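PDB 6EU8: putative heme binding protein from Tannerella forsythia, which probably binds heme as a member of the HmuY-like family of bacterial heme-binding proteins, though with heme-binding properties that differ from those of Porphyromonas gingivalis HmuY. Local coordinates for residues E84-K89 / G102-D107; P138-W143 / S158-K163. All blocks are in the same frame, centred on the assembly; numbering follows the deposited sequence.

Interaction 1. Residues E84-K89 / G102-D107; sequences EAIATK and GDYKKD
Ile86 and Tyr104 form the tight half of this contact, in which strand 84-87 meets the loop leading into strand 105-111. The CG2 methyl of Ile86 sits over the middle of the Tyr104 ring, 3.6 Å from its centroid and 10° off the ring normal, a CH-pi contact made with one face. With CG1 placed between the backbone N and the carbonyl carbon (chi1 61°), that branch comes up to Tyr104 CE2; the extended chi2 (174°) then carries CD1 on to within 3.6 Å of Tyr104 OH. That hydroxyl is hydrogen-bonded to the carbonyl of Pro100, which pins the far end of the ring. The stem of Glu84 packs just as closely, crossing Tyr104 at about a right angle over CB, which lies 3.7 Å from Glu84 CD. Beside this packing, Ala85 and Lys105 make the one firm antiparallel hydrogen-bonded pair. Lys105 N reaches Ala85 O at 2.9 Å, and Ala85 N reaches Lys105 O at 3.0 Å. Tyr104 CA also lies 3.4 Å from Ala85 O, a CA-H...O contact that supplements the two stronger bonds.

Toward solvent, the charged ends are held more loosely. The side chains of Glu84 and Lys106 lie alongside each other, but their salt bridge is weak, OE1 to NZ being 3.5 Å, and Glu84 OE2 has a second, distant ionic partner in Lys163. Lys105 leans instead to Asp103 within its own segment, another surface ion pair.

The pairing belongs to the large antiparallel sheet of this HmuY-family protein, where strand 84-87 lies between strands 105-111 and 160-163. Lys163 of the latter strand makes a cation-pi contact with Tyr104, while Ala85 packs against Asn137 and Leu140 in the loop after strand 127-136.

Interaction 2. Residues P138-W143 / S158-K163; sequences PVLKTW and SVFVVK
Phe160 projects from its strand toward the 3-10 turn of residues 140-143 and carries most of this contact. Its CG, anti to the carbonyl carbon (chi1 -62°), carries the ring toward residues 139-143. The ring runs past Leu140 in the opposite direction, bringing CD2 to 3.8 Å from Leu140 CD2, and the same CD2 lies 4.1 Å from Val139 CG1. Thr142 OG1 comes to the ring edge near its plane, 3.6 Å from Phe160 CE2. That hydroxyl donates to Val139 O at 2.8 Å, nearly along the C=O axis, and the same carbonyl accepts from Thr142 N, so two bonds grip it at the start of the turn. Phe160 CE1 meets Trp143 CB at 4.0 Å, whereas the indole leads away to hydrogen-bond Phe76 O through NE1.

A short 3-10 turn is docked here on a strand of the large antiparallel sheet, the ring meeting a mixture of polar atoms (Val139 O, Thr142 OG1, Trp143 N) and the side chains of Val139, Leu140 and Trp143. Two residues further along, on the same side of strand 160-163, Val162 adds a lighter touch: its CG2 lies 4.1 Å from Leu140 CD2. Leu140 also packs on Ile78 and Thr80 of strand 77-80.

How the interactions relate
The two contacts, whose centres are about 6 Å apart, illustrate how chemistry follows depth in a beta fold. Interaction 1 lies at the surface and joins adjacent strands by backbone hydrogen bonds, a CH-pi contact and weak ion pairs; interaction 2 is buried and joins a 3-10 turn to a strand by van der Waals packing around one phenyl ring, with no hydrogen bond between the segments. They are coupled because strands 84-87 and 160-163 are neighbours in the same sheet: Glu84 O is probably hydrogen-bonded to Lys163 N at 2.8 Å, and Thr88 OG1 to Val159 O at 2.7 Å. Side chains meet there too, Ala87 touching Phe160.

Interaction 1. Residues E84-K89 / G102-D107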
ATOM      1  N   GLU A  84      -5.950  -6.543   8.726  1.00 25.10           N
ATOM      2  CA  GLU A  84      -6.374  -7.656   7.868  1.00 27.02           C
ATOM      3  C   GLU A  84      -7.467  -7.201   6.915  1.00 26.34           C
ATOM      4  O   GLU A  84      -8.226  -6.265   7.238  1.00 26.33           O
ATOM      5  CB  GLU A  84      -6.765  -8.885   8.712  1.00 30.18           C
ATOM      6  CG  GLU A  84      -7.879  -8.634   9.734  1.00 33.54           C
ATOM      7  CD  GLU A  84      -8.153  -9.822  10.664  1.00 37.80           C
ATOM      8  OE1 GLU A  84      -7.469 -10.862  10.588  1.00 38.35           O
ATOM      9  OE2 GLU A  84      -9.090  -9.708  11.467  1.00 41.10           O
ATOM     10  N   ALA A  85      -7.524  -7.832   5.729  1.00 25.36           N
ATOM     11  CA  ALA A  85      -8.409  -7.369   4.647  1.00 24.93           C
ATOM     12  C   ALA A  85      -9.141  -8.483   3.897  1.00 24.12           C
ATOM     13  O   ALA A  85      -8.672  -9.614   3.846  1.00 26.22           O
ATOM     14  CB  ALA A  85      -7.570  -6.562   3.638  1.00 24.65           C
ATOM     15  N   ILE A  86     -10.301  -8.114   3.335  1.00 23.91           N
ATOM     16  CA  ILE A  86     -11.044  -8.874   2.307  1.00 25.34           C
ATOM     17  C   ILE A  86     -11.416  -7.999   1.131  1.00 24.48           C
ATOM     18  O   ILE A  86     -11.528  -6.783   1.249  1.00 24.98           O
ATOM     19  CB  ILE A  86     -12.391  -9.505   2.810  1.00 28.03           C
ATOM     20  CG1 ILE A  86     -13.379  -8.428   3.293  1.00 28.82           C
ATOM     21  CG2 ILE A  86     -12.121 -10.515   3.884  1.00 30.24           C
ATOM     22  CD1 ILE A  86     -14.753  -8.975   3.652  1.00 31.86           C
ATOM     23  N   ALA A  87     -11.575  -8.648  -0.034  1.00 24.93           N
ATOM     24  CA  ALA A  87     -12.217  -8.045  -1.189  1.00 25.66           C
ATOM     25  C   ALA A  87     -13.654  -8.543  -1.240  1.00 24.84           C
ATOM     26  O   ALA A  87     -13.884  -9.741  -1.423  1.00 29.26           O
ATOM     27  CB  ALA A  87     -11.503  -8.403  -2.487  1.00 27.10           C
ATOM     28  N   THR A  88     -14.575  -7.611  -1.094  1.00 26.63           N
ATOM     29  CA  THR A  88     -15.999  -7.919  -1.236  1.00 26.58           C
ATOM     30  C   THR A  88     -16.362  -8.036  -2.707  1.00 29.22           C
ATOM     31  O   THR A  88     -15.608  -7.594  -3.589  1.00 27.47           O
ATOM     32  CB  THR A  88     -16.930  -6.870  -0.590  1.00 26.74           C
ATOM     33  OG1 THR A  88     -17.066  -5.696  -1.397  1.00 26.79           O
ATOM     34  CG2 THR A  88     -16.501  -6.480   0.838  1.00 28.16           C
ATOM     35  N   LYS A  89     -17.538  -8.592  -2.961  1.00 28.77           N
ATOM     36  CA  LYS A  89     -18.140  -8.613  -4.297  1.00 28.97           C
ATOM     37  C   LYS A  89     -18.858  -7.338  -4.678  1.00 29.22           C
ATOM     38  O   LYS A  89     -19.339  -7.224  -5.810  1.00 29.41           O
ATOM     39  CB  LYS A  89     -19.112  -9.800  -4.417  1.00 32.65           C
ATOM     40  CG  LYS A  89     -20.446  -9.621  -3.689  1.00 35.80           C
ATOM     41  CD  LYS A  89     -21.372 -10.813  -3.949  1.00 38.71           C
ATOM     42  CE  LYS A  89     -22.579 -10.821  -3.011  1.00 39.77           C
ATOM     43  NZ  LYS A  89     -23.563  -9.714  -3.221  1.00 42.34           N
ATOM     44  N   GLY A 102     -16.163 -12.813   6.923  1.00 48.56           N
ATOM     45  CA  GLY A 102     -15.335 -13.265   5.803  1.00 47.57           C
ATOM     46  C   GLY A 102     -13.973 -13.794   6.230  1.00 43.52           C
ATOM     47  O   GLY A 102     -13.646 -13.817   7.424  1.00 44.16           O
ATOM     48  N   ASP A 103     -13.186 -14.203   5.237  1.00 41.31           N
ATOM     49  CA  ASP A 103     -11.860 -14.776   5.440  1.00 40.62           C
ATOM     50  C   ASP A 103     -10.780 -13.681   5.264  1.00 36.65           C
ATOM     51  O   ASP A 103     -10.121 -13.588   4.213  1.00 37.30           O
ATOM     52  CB  ASP A 103     -11.643 -15.925   4.449  1.00 43.04           C
ATOM     53  CG  ASP A 103     -10.336 -16.683   4.681  1.00 45.23           C
ATOM     54  OD1 ASP A 103      -9.779 -16.645   5.802  1.00 50.79           O
ATOM     55  OD2 ASP A 103      -9.867 -17.336   3.725  1.00 53.99           O
ATOM     56  N   TYR A 104     -10.584 -12.911   6.328  1.00 32.00           N
ATOM     57  CA  TYR A 104      -9.652 -11.784   6.338  1.00 30.12           C
ATOM     58  C   TYR A 104      -8.204 -12.276   6.321  1.00 31.28           C
ATOM     59  O   TYR A 104      -7.870 -13.246   7.004  1.00 32.92           O
ATOM     60  CB  TYR A 104      -9.923 -10.892   7.550  1.00 29.20           C
ATOM     61  CG  TYR A 104     -11.198 -10.075   7.412  1.00 29.20           C
ATOM     62  CD1 TYR A 104     -12.465 -10.611   7.766  1.00 28.46           C
ATOM     63  CD2 TYR A 104     -11.159  -8.769   6.972  1.00 28.81           C
ATOM     64  CE1 TYR A 104     -13.613  -9.858   7.627  1.00 31.08           C
ATOM     65  CE2 TYR A 104     -12.307  -8.013   6.829  1.00 29.60           C
ATOM     66  CZ  TYR A 104     -13.546  -8.563   7.176  1.00 30.03           C
ATOM     67  OH  TYR A 104     -14.680  -7.793   7.025  1.00 34.58           O
ATOM     68  N   LYS A 105      -7.355 -11.622   5.511  1.00 26.87           N
ATOM     69  CA  LYS A 105      -5.945 -11.948   5.423  1.00 27.95           C
ATOM     70  C   LYS A 105      -5.014 -10.846   5.963  1.00 26.28           C
ATOM     71  O   LYS A 105      -5.166  -9.651   5.615  1.00 25.30           O
ATOM     72  CB  LYS A 105      -5.564 -12.208   3.967  1.00 28.06           C
ATOM     73  CG  LYS A 105      -6.347 -13.287   3.252  1.00 32.31           C
ATOM     74  CD  LYS A 105      -6.242 -14.599   4.019  1.00 35.84           C
ATOM     75  CE  LYS A 105      -6.692 -15.774   3.173  1.00 40.67           C
ATOM     76  NZ  LYS A 105      -6.293 -17.027   3.857  1.00 44.43           N
ATOM     77  N   LYS A 106      -4.080 -11.260   6.814  1.00 26.23           N
ATOM     78  CA  LYS A 106      -3.047 -10.380   7.365  1.00 28.39           C
ATOM     79  C   LYS A 106      -1.906 -10.178   6.336  1.00 25.82           C
ATOM     80  O   LYS A 106      -1.814 -10.882   5.337  1.00 26.47           O
ATOM     81  CB  LYS A 106      -2.449 -10.964   8.657  1.00 31.00           C
ATOM     82  CG  LYS A 106      -3.428 -11.026   9.834  1.00 37.02           C
ATOM     83  CD  LYS A 106      -2.940 -11.985  10.913  1.00 40.02           C
ATOM     84  CE  LYS A 106      -4.063 -12.345  11.882  1.00 45.42           C
ATOM     85  NZ  LYS A 106      -4.604 -11.144  12.572  1.00 47.21           N
ATOM     86  N   ASP A 107      -1.074  -9.181   6.601  1.00 23.47           N
ATOM     87  CA  ASP A 107       0.086  -8.894   5.720  1.00 23.59           C
ATOM     88  C   ASP A 107       1.083 -10.059   5.764  1.00 23.16           C
ATOM     89  O   ASP A 107       1.196 -10.763   6.807  1.00 26.00           O
ATOM     90  CB  ASP A 107       0.811  -7.635   6.136  1.00 22.18           C
ATOM     91  CG  ASP A 107      -0.003  -6.364   5.987  1.00 21.55           C
ATOM     92  OD1 ASP A 107      -1.220  -6.359   5.671  1.00 22.26           O
ATOM     93  OD2 ASP A 107       0.613  -5.333   6.272  1.00 24.27           O
TER

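Interaction 2. Residues P138-W143 / S158-K163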
ATOM      1  N   PRO A 138      -1.662  -9.381   0.776  1.00 23.41           N
ATOM      2  CA  PRO A 138      -1.920 -10.122  -0.467  1.00 24.04           C
ATOM      3  C   PRO A 138      -3.339  -9.935  -1.036  1.00 23.56           C
ATOM      4  O   PRO A 138      -3.552 -10.216  -2.216  1.00 25.23           O
ATOM      5  CB  PRO A 138      -1.684 -11.577  -0.047  1.00 25.18           C
ATOM      6  CG  PRO A 138      -2.019 -11.595   1.390  1.00 25.23           C
ATOM      7  CD  PRO A 138      -1.572 -10.283   1.934  1.00 24.42           C
ATOM      8  N   VAL A 139      -4.303  -9.501  -0.206  1.00 22.23           N
ATOM      9  CA  VAL A 139      -5.640  -9.144  -0.670  1.00 23.36           C
ATOM     10  C   VAL A 139      -5.621  -7.732  -1.307  1.00 23.50           C
ATOM     11  O   VAL A 139      -6.053  -7.555  -2.452  1.00 22.76           O
ATOM     12  CB  VAL A 139      -6.714  -9.263   0.464  1.00 23.52           C
ATOM     13  CG1 VAL A 139      -8.045  -8.617   0.059  1.00 23.76           C
ATOM     14  CG2 VAL A 139      -6.903 -10.739   0.846  1.00 25.84           C
ATOM     15  N   LEU A 140      -5.074  -6.747  -0.605  1.00 20.91           N
ATOM     16  CA  LEU A 140      -5.063  -5.390  -1.146  1.00 21.38           C
ATOM     17  C   LEU A 140      -4.247  -5.288  -2.433  1.00 21.02           C
ATOM     18  O   LEU A 140      -4.546  -4.440  -3.239  1.00 21.78           O
ATOM     19  CB  LEU A 140      -4.617  -4.377  -0.097  1.00 20.74           C
ATOM     20  CG  LEU A 140      -5.568  -4.264   1.110  1.00 22.93           C
ATOM     21  CD1 LEU A 140      -4.935  -3.447   2.234  1.00 23.22           C
ATOM     22  CD2 LEU A 140      -6.911  -3.705   0.695  1.00 25.11           C
ATOM     23  N   LYS A 141      -3.284  -6.178  -2.635  1.00 20.76           N
ATOM     24  CA  LYS A 141      -2.461  -6.181  -3.887  1.00 21.98           C
ATOM     25  C   LYS A 141      -3.335  -6.330  -5.119  1.00 22.27           C
ATOM     26  O   LYS A 141      -3.011  -5.798  -6.200  1.00 23.07           O
ATOM     27  CB  LYS A 141      -1.453  -7.325  -3.833  1.00 24.21           C
ATOM     28  CG  LYS A 141      -0.392  -7.357  -4.942  1.00 27.65           C
ATOM     29  CD  LYS A 141       0.395  -8.671  -4.901  1.00 33.04           C
ATOM     30  CE  LYS A 141       1.143  -8.952  -6.191  1.00 37.38           C
ATOM     31  NZ  LYS A 141       2.471  -8.306  -6.193  1.00 39.29           N
ATOM     32  N   THR A 142      -4.460  -7.015  -4.968  1.00 23.23           N
ATOM     33  CA  THR A 142      -5.386  -7.217  -6.085  1.00 21.52           C
ATOM     34  C   THR A 142      -6.166  -5.986  -6.554  1.00 21.58           C
ATOM     35  O   THR A 142      -6.958  -6.092  -7.511  1.00 23.30           O
ATOM     36  CB  THR A 142      -6.363  -8.375  -5.818  1.00 22.23           C
ATOM     37  OG1 THR A 142      -7.371  -8.000  -4.864  1.00 22.93           O
ATOM     38  CG2 THR A 142      -5.615  -9.626  -5.373  1.00 22.82           C
ATOM     39  N   TRP A 143      -5.984  -4.815  -5.933  1.00 19.96           N
ATOM     40  CA  TRP A 143      -6.591  -3.566  -6.427  1.00 20.06           C
ATOM     41  C   TRP A 143      -6.177  -3.272  -7.883  1.00 20.54           C
ATOM     42  O   TRP A 143      -6.915  -2.620  -8.596  1.00 21.46           O
ATOM     43  CB  TRP A 143      -6.294  -2.369  -5.513  1.00 20.60           C
ATOM     44  CG  TRP A 143      -4.926  -1.694  -5.639  1.00 20.23           C
ATOM     45  CD1 TRP A 143      -3.736  -2.090  -5.109  1.00 21.34           C
ATOM     46  CD2 TRP A 143      -4.675  -0.452  -6.305  1.00 20.91           C
ATOM     47  NE1 TRP A 143      -2.741  -1.194  -5.443  1.00 19.67           N
ATOM     48  CE2 TRP A 143      -3.305  -0.154  -6.140  1.00 21.10           C
ATOM     49  CE3 TRP A 143      -5.486   0.442  -7.012  1.00 21.11           C
ATOM     50  CZ2 TRP A 143      -2.716   0.997  -6.680  1.00 21.25           C
ATOM     51  CZ3 TRP A 143      -4.906   1.605  -7.533  1.00 21.59           C
ATOM     52  CH2 TRP A 143      -3.534   1.875  -7.356  1.00 21.16           C
ATOM     53  N   SER A 158     -13.844  -3.625  -7.131  1.00 23.58           N
ATOM     54  CA  SER A 158     -14.303  -4.127  -5.824  1.00 23.97           C
ATOM     55  C   SER A 158     -14.126  -3.110  -4.689  1.00 23.97           C
ATOM     56  O   SER A 158     -13.158  -2.349  -4.639  1.00 24.52           O
ATOM     57  CB  SER A 158     -13.590  -5.421  -5.446  1.00 24.29           C
ATOM     58  OG  SER A 158     -13.737  -6.427  -6.448  1.00 28.69           O
ATOM     59  N   VAL A 159     -15.099  -3.115  -3.768  1.00 25.03           N
ATOM     60  CA  VAL A 159     -14.933  -2.478  -2.446  1.00 25.57           C
ATOM     61  C   VAL A 159     -14.173  -3.450  -1.543  1.00 23.21           C
ATOM     62  O   VAL A 159     -14.582  -4.601  -1.354  1.00 24.22           O
ATOM     63  CB  VAL A 159     -16.310  -2.130  -1.790  1.00 24.83           C
ATOM     64  CG1 VAL A 159     -16.148  -1.561  -0.380  1.00 27.28           C
ATOM     65  CG2 VAL A 159     -17.034  -1.080  -2.627  1.00 27.35           C
ATOM     66  N   PHE A 160     -13.042  -2.978  -0.991  1.00 23.38           N
ATOM     67  CA  PHE A 160     -12.276  -3.688   0.031  1.00 23.10           C
ATOM     68  C   PHE A 160     -12.728  -3.281   1.438  1.00 23.66           C
ATOM     69  O   PHE A 160     -13.163  -2.150   1.649  1.00 25.02           O
ATOM     70  CB  PHE A 160     -10.735  -3.456  -0.118  1.00 23.82           C
ATOM     71  CG  PHE A 160     -10.169  -3.966  -1.420  1.00 24.59           C
ATOM     72  CD1 PHE A 160     -10.212  -3.180  -2.560  1.00 26.07           C
ATOM     73  CD2 PHE A 160      -9.589  -5.207  -1.494  1.00 25.22           C
ATOM     74  CE1 PHE A 160      -9.717  -3.651  -3.801  1.00 26.85           C
ATOM     75  CE2 PHE A 160      -9.074  -5.679  -2.712  1.00 26.29           C
ATOM     76  CZ  PHE A 160      -9.135  -4.898  -3.863  1.00 24.83           C
ATOM     77  N   VAL A 161     -12.636  -4.220   2.369  1.00 24.11           N
ATOM     78  CA  VAL A 161     -12.824  -3.897   3.784  1.00 25.12           C
ATOM     79  C   VAL A 161     -11.557  -4.289   4.545  1.00 23.76           C
ATOM     80  O   VAL A 161     -11.071  -5.409   4.423  1.00 24.88           O
ATOM     81  CB  VAL A 161     -14.074  -4.564   4.393  1.00 27.62           C
ATOM     82  CG1 VAL A 161     -14.201  -4.129   5.862  1.00 30.50           C
ATOM     83  CG2 VAL A 161     -15.343  -4.164   3.606  1.00 28.31           C
ATOM     84  N   VAL A 162     -11.051  -3.353   5.338  1.00 25.75           N
ATOM     85  CA  VAL A 162      -9.852  -3.548   6.141  1.00 26.75           C
ATOM     86  C   VAL A 162     -10.190  -3.320   7.622  1.00 27.12           C
ATOM     87  O   VAL A 162     -10.738  -2.269   7.959  1.00 26.98           O
ATOM     88  CB  VAL A 162      -8.727  -2.577   5.732  1.00 25.77           C
ATOM     89  CG1 VAL A 162      -7.409  -2.999   6.355  1.00 26.37           C
ATOM     90  CG2 VAL A 162      -8.559  -2.524   4.202  1.00 28.00           C
ATOM     91  N   LYS A 163      -9.818  -4.292   8.452  1.00 26.07           N
ATOM     92  CA  LYS A 163      -9.956  -4.222   9.934  1.00 28.80           C
ATOM     93  C   LYS A 163      -8.620  -3.870  10.550  1.00 29.51           C
ATOM     94  O   LYS A 163      -7.595  -4.515  10.208  1.00 28.82           O
ATOM     95  CB  LYS A 163     -10.372  -5.586  10.515  1.00 32.88           C
ATOM     96  CG  LYS A 163     -11.717  -6.117  10.063  1.00 37.13           C
ATOM     97  CD  LYS A 163     -11.894  -7.630  10.262  1.00 44.32           C
ATOM     98  CE  LYS A 163     -12.162  -8.029  11.697  1.00 50.48           C
ATOM     99  NZ  LYS A 163     -12.811  -9.368  11.718  1.00 55.55           N
TER